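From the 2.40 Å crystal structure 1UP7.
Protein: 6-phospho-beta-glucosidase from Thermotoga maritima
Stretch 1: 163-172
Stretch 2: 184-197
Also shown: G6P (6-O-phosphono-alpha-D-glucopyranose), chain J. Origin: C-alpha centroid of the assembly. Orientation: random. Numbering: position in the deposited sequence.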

# COMPACT_ATOMS: atom_id res chain seq x y z
N LEU A 163 -22.92 11.33 8.67
CA LEU A 163 -23.44 10.78 9.92
C LEU A 163 -24.59 9.86 9.64
O LEU A 163 -25.23 9.96 8.61
CB LEU A 163 -23.93 11.91 10.79
CG LEU A 163 -23.40 12.03 12.19
CD1 LEU A 163 -21.89 12.12 12.14
CD2 LEU A 163 -24.01 13.27 12.80
N CYS A 164 -24.88 8.97 10.58
CA CYS A 164 -26.02 8.08 10.52
C CYS A 164 -26.32 7.74 11.98
O CYS A 164 -25.49 8.07 12.86
CB CYS A 164 -25.65 6.86 9.65
SG CYS A 164 -26.66 5.37 9.79
N ASN A 165 -27.48 7.15 12.27
CA ASN A 165 -27.87 6.91 13.68
C ASN A 165 -27.61 5.51 14.25
O ASN A 165 -27.81 5.32 15.45
CB ASN A 165 -29.32 7.37 14.01
CG ASN A 165 -30.42 6.48 13.37
OD1 ASN A 165 -30.15 5.73 12.43
ND2 ASN A 165 -31.65 6.60 13.86
N VAL A 166 -27.16 4.55 13.44
CA VAL A 166 -26.94 3.21 14.02
C VAL A 166 -25.82 3.10 15.05
O VAL A 166 -26.02 2.45 16.09
CB VAL A 166 -26.99 1.99 12.98
CG1 VAL A 166 -27.62 2.38 11.61
CG2 VAL A 166 -25.64 1.30 12.82
N PRO A 167 -24.67 3.77 14.85
CA PRO A 167 -23.61 3.71 15.86
C PRO A 167 -24.12 4.23 17.18
O PRO A 167 -24.04 3.49 18.18
CB PRO A 167 -22.51 4.63 15.30
CG PRO A 167 -22.77 4.68 13.80
CD PRO A 167 -24.29 4.64 13.71
N ILE A 168 -24.71 5.42 17.22
CA ILE A 168 -25.18 5.94 18.51
C ILE A 168 -26.26 5.10 19.14
O ILE A 168 -26.32 4.96 20.36
CB ILE A 168 -25.62 7.44 18.47
CG1 ILE A 168 -25.70 7.98 19.91
CG2 ILE A 168 -26.96 7.66 17.65
CD1 ILE A 168 -25.43 9.46 19.98
N ASN A 169 -27.12 4.52 18.32
CA ASN A 169 -28.14 3.65 18.86
C ASN A 169 -27.53 2.42 19.48
O ASN A 169 -27.95 2.00 20.56
CB ASN A 169 -29.17 3.27 17.79
CG ASN A 169 -30.17 4.37 17.55
OD1 ASN A 169 -30.62 5.02 18.49
ND2 ASN A 169 -30.50 4.61 16.29
N PHE A 170 -26.52 1.85 18.82
CA PHE A 170 -25.85 0.70 19.39
C PHE A 170 -25.14 1.06 20.69
O PHE A 170 -25.23 0.32 21.69
CB PHE A 170 -24.87 0.00 18.44
CG PHE A 170 -24.30 -1.25 19.07
CD1 PHE A 170 -25.04 -2.44 19.08
CD2 PHE A 170 -23.07 -1.22 19.76
CE1 PHE A 170 -24.54 -3.60 19.69
CE2 PHE A 170 -22.57 -2.36 20.38
CZ PHE A 170 -23.30 -3.56 20.33
N ILE A 171 -24.41 2.17 20.67
CA ILE A 171 -23.68 2.64 21.86
C ILE A 171 -24.65 2.86 23.02
O ILE A 171 -24.36 2.49 24.16
CB ILE A 171 -22.84 3.95 21.54
CG1 ILE A 171 -21.49 3.60 20.89
CG2 ILE A 171 -22.57 4.77 22.79
CD1 ILE A 171 -20.88 4.70 20.05
N ARG A 172 -25.81 3.44 22.72
CA ARG A 172 -26.87 3.60 23.73
C ARG A 172 -27.35 2.28 24.30
O ARG A 172 -27.51 2.14 25.50
CB ARG A 172 -28.03 4.40 23.15
CG ARG A 172 -28.96 5.06 24.19
CD ARG A 172 -30.47 4.96 23.84
NE ARG A 172 -30.71 4.25 22.56
CZ ARG A 172 -31.09 2.97 22.45
NH1 ARG A 172 -31.30 2.23 23.54
NH2 ARG A 172 -31.27 2.44 21.24
C1 G6P J . -32.74 4.21 10.49
C2 G6P J . -31.55 4.54 9.55
C3 G6P J . -31.78 5.89 8.88
C4 G6P J . -33.06 5.77 8.06
C5 G6P J . -34.23 5.50 9.02
C6 G6P J . -35.53 5.33 8.25
O1 G6P J . -32.65 2.92 11.14
O2 G6P J . -30.29 4.58 10.22
O3 G6P J . -30.67 6.31 8.08
O4 G6P J . -33.24 6.93 7.24
O5 G6P J . -34.01 4.30 9.81
O6 G6P J . -36.64 5.79 9.01
P G6P J . -37.98 6.29 8.28
O1P G6P J . -38.85 6.88 9.36
O2P G6P J . -38.78 5.20 7.58
O3P G6P J . -37.58 7.34 7.28
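Stretch 2, residues 184-197: DVFLKYYGLNHLSF

After Asp-184, stretch 2 runs as a strand from Val-185, and it lies across the helix of stretch 1. Leu-163 and Cys-164 are loop before that helix. The two axes come within 9.4 Å of each other. Their N-to-C directions differ by 126°, so the strand runs obliquely against the helix, more antiparallel than parallel. Val-185 lies near Ile-171 and Tyr-189 near Pro-167. Beyond the strand, Asn-193 lies near Cys-164.

The strand is extended, so alternate side chains face the helix. Val-185, Leu-187 and Tyr-189 point toward it; Phe-186 points away. No hydrogen bond joins the two stretches. They meet mainly through apolar packing, and together bury 463 Å².

Leu-187 is the central bump. Its CD2 reaches both Phe-170 and Ile-171. CD2 of Leu-187 lies 3.7 Å from CG1 of Ile-171 and 4.1 Å from CD2 of Phe-170, so the methyl fits between these two neighbouring side chains. It meets the Phe-170 ring obliquely. Val-185 packs beside this group. CB of Val-185 is 4.2 Å from CG2 of Ile-171, and CG2 of Val-185 is 3.9 Å from the backbone O of Ile-171. Ile-171 thus touches two strand side chains and has the largest covered area of either stretch.

The Tyr-189 side chain, chi1 t, sits against Val-166 and Pro-167. CZ of Tyr-189 is 3.9 Å from CG of Pro-167, and OH of Tyr-189 is 3.4 Å from the same CG. The proline ring meets the tyrosine obliquely. CG2 of Val-166 also approaches the Tyr-189 OH, at 3.6 Å. Within stretch 2, Ser-196 OG donates a hydrogen bond to Tyr-189 OH at 2.8 Å. The serine sits next to the phenol, with OG of Ser-196 4.1 Å from CG2 of Val-166.

After the strand the chain turns a corner at Gly-191. A CB here would clash with O of Leu-195, and the backbone angles themselves call for glycine. A type II turn then runs from Leu-192 to Leu-195, closed by N of Leu-195 bonding to O of Leu-192 at 2.7 Å. The chain is strand again at 195-197, where N of Phe-197 bonds to O of Tyr-190 at 2.8 Å. From the turn, His-194 points its CB sideways, but the end of its side chain comes near Cys-164: SG of Cys-164 lies 3.7 Å from NE2 of His-194 and 4.3 Å from the ring centroid, in an oblique sulfur-aromatic contact.

Both stretches reach the glucose 6-phosphate. G6P O2 donates a very short hydrogen bond, 2.5 Å, to OD1 of Asn-165. NE2 of His-194 and G6P O3 are hydrogen-bonded at 3.2 Å.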

# COMPACT_ATOMS: atom_id res chain seq x y z
N ASP A 184 -18.31 5.74 27.92
CA ASP A 184 -17.66 4.56 28.48
C ASP A 184 -17.60 3.40 27.49
O ASP A 184 -16.85 2.45 27.71
CB ASP A 184 -18.39 4.09 29.75
CG ASP A 184 -18.43 5.14 30.84
OD1 ASP A 184 -17.49 5.98 30.93
OD2 ASP A 184 -19.35 5.20 31.70
N VAL A 185 -18.38 3.50 26.42
CA VAL A 185 -18.47 2.44 25.44
C VAL A 185 -17.52 2.71 24.29
O VAL A 185 -17.61 3.73 23.64
CB VAL A 185 -19.89 2.30 24.83
CG1 VAL A 185 -19.90 1.11 23.87
CG2 VAL A 185 -20.95 2.17 25.94
N PHE A 186 -16.64 1.75 24.01
CA PHE A 186 -15.69 1.91 22.92
C PHE A 186 -15.71 0.66 22.05
O PHE A 186 -15.69 -0.46 22.54
CB PHE A 186 -14.31 2.23 23.55
CG PHE A 186 -13.21 2.45 22.56
CD1 PHE A 186 -12.46 1.37 22.08
CD2 PHE A 186 -12.89 3.73 22.13
CE1 PHE A 186 -11.43 1.56 21.15
CE2 PHE A 186 -11.86 3.94 21.19
CZ PHE A 186 -11.12 2.84 20.71
N LEU A 187 -15.77 0.85 20.74
CA LEU A 187 -16.03 -0.21 19.79
C LEU A 187 -14.91 -0.41 18.77
O LEU A 187 -14.28 0.56 18.33
CB LEU A 187 -17.30 0.14 19.00
CG LEU A 187 -18.72 -0.19 19.51
CD1 LEU A 187 -18.85 -0.56 20.97
CD2 LEU A 187 -19.64 0.93 19.16
N LYS A 188 -14.65 -1.65 18.39
CA LYS A 188 -14.06 -1.87 17.08
C LYS A 188 -15.22 -1.98 16.10
O LYS A 188 -15.98 -2.96 16.11
CB LYS A 188 -13.12 -3.07 17.01
CG LYS A 188 -12.49 -3.19 15.63
CD LYS A 188 -11.48 -4.30 15.57
CE LYS A 188 -11.15 -4.63 14.12
NZ LYS A 188 -9.89 -5.45 14.08
N TYR A 189 -15.34 -0.95 15.27
CA TYR A 189 -16.50 -0.71 14.44
C TYR A 189 -16.03 -0.26 13.07
O TYR A 189 -15.27 0.68 12.97
CB TYR A 189 -17.30 0.44 15.07
CG TYR A 189 -18.57 0.80 14.33
CD1 TYR A 189 -18.53 1.37 13.05
CD2 TYR A 189 -19.81 0.52 14.88
CE1 TYR A 189 -19.68 1.68 12.34
CE2 TYR A 189 -20.97 0.82 14.22
CZ TYR A 189 -20.91 1.39 12.95
OH TYR A 189 -22.10 1.67 12.30
N TYR A 190 -16.52 -0.88 12.01
CA TYR A 190 -16.11 -0.48 10.67
C TYR A 190 -17.11 -0.99 9.65
O TYR A 190 -17.87 -1.92 9.89
CB TYR A 190 -14.71 -1.01 10.32
CG TYR A 190 -14.55 -2.51 10.52
CD1 TYR A 190 -14.33 -3.06 11.79
CD2 TYR A 190 -14.62 -3.37 9.45
CE1 TYR A 190 -14.18 -4.44 11.95
CE2 TYR A 190 -14.49 -4.72 9.60
CZ TYR A 190 -14.27 -5.26 10.85
OH TYR A 190 -14.15 -6.62 10.97
N GLY A 191 -17.05 -0.38 8.49
CA GLY A 191 -17.84 -0.77 7.34
C GLY A 191 -18.26 0.49 6.63
O GLY A 191 -17.64 1.55 6.71
N LEU A 192 -19.34 0.35 5.89
CA LEU A 192 -19.92 1.47 5.20
C LEU A 192 -21.18 1.82 5.98
O LEU A 192 -21.74 1.00 6.70
CB LEU A 192 -20.26 1.05 3.78
CG LEU A 192 -19.25 1.33 2.66
CD1 LEU A 192 -17.78 1.45 3.05
CD2 LEU A 192 -19.47 0.39 1.49
N ASN A 193 -21.60 3.06 5.86
CA ASN A 193 -22.92 3.47 6.31
C ASN A 193 -24.02 2.49 5.88
O ASN A 193 -24.14 2.16 4.71
CB ASN A 193 -23.18 4.87 5.75
CG ASN A 193 -24.45 5.51 6.28
OD1 ASN A 193 -25.25 6.01 5.50
ND2 ASN A 193 -24.64 5.50 7.60
N HIS A 194 -24.81 1.99 6.83
CA HIS A 194 -25.77 0.91 6.56
C HIS A 194 -25.18 -0.41 6.14
O HIS A 194 -25.90 -1.24 5.57
CB HIS A 194 -26.80 1.34 5.51
CG HIS A 194 -27.58 2.53 5.94
ND1 HIS A 194 -27.71 3.67 5.17
CD2 HIS A 194 -28.18 2.81 7.12
CE1 HIS A 194 -28.41 4.57 5.84
NE2 HIS A 194 -28.70 4.07 7.03
N LEU A 195 -23.90 -0.62 6.43
CA LEU A 195 -23.17 -1.80 6.02
C LEU A 195 -21.94 -1.92 6.92
O LEU A 195 -20.80 -1.88 6.48
CB LEU A 195 -22.77 -1.65 4.56
CG LEU A 195 -22.42 -2.93 3.81
CD1 LEU A 195 -23.65 -3.62 3.27
CD2 LEU A 195 -21.44 -2.64 2.72
N SER A 196 -22.22 -2.00 8.21
CA SER A 196 -21.20 -1.88 9.22
C SER A 196 -21.24 -3.07 10.16
O SER A 196 -22.26 -3.79 10.23
CB SER A 196 -21.39 -0.57 9.99
OG SER A 196 -22.65 -0.56 10.69
N PHE A 197 -20.12 -3.26 10.87
CA PHE A 197 -19.85 -4.47 11.61
C PHE A 197 -19.18 -4.08 12.92
O PHE A 197 -18.35 -3.17 12.95
CB PHE A 197 -18.97 -5.41 10.77
CG PHE A 197 -19.57 -5.72 9.42
CD1 PHE A 197 -19.38 -4.84 8.33
CD2 PHE A 197 -20.35 -6.86 9.24
CE1 PHE A 197 -19.94 -5.10 7.10
CE2 PHE A 197 -20.90 -7.15 8.02
CZ PHE A 197 -20.70 -6.27 6.93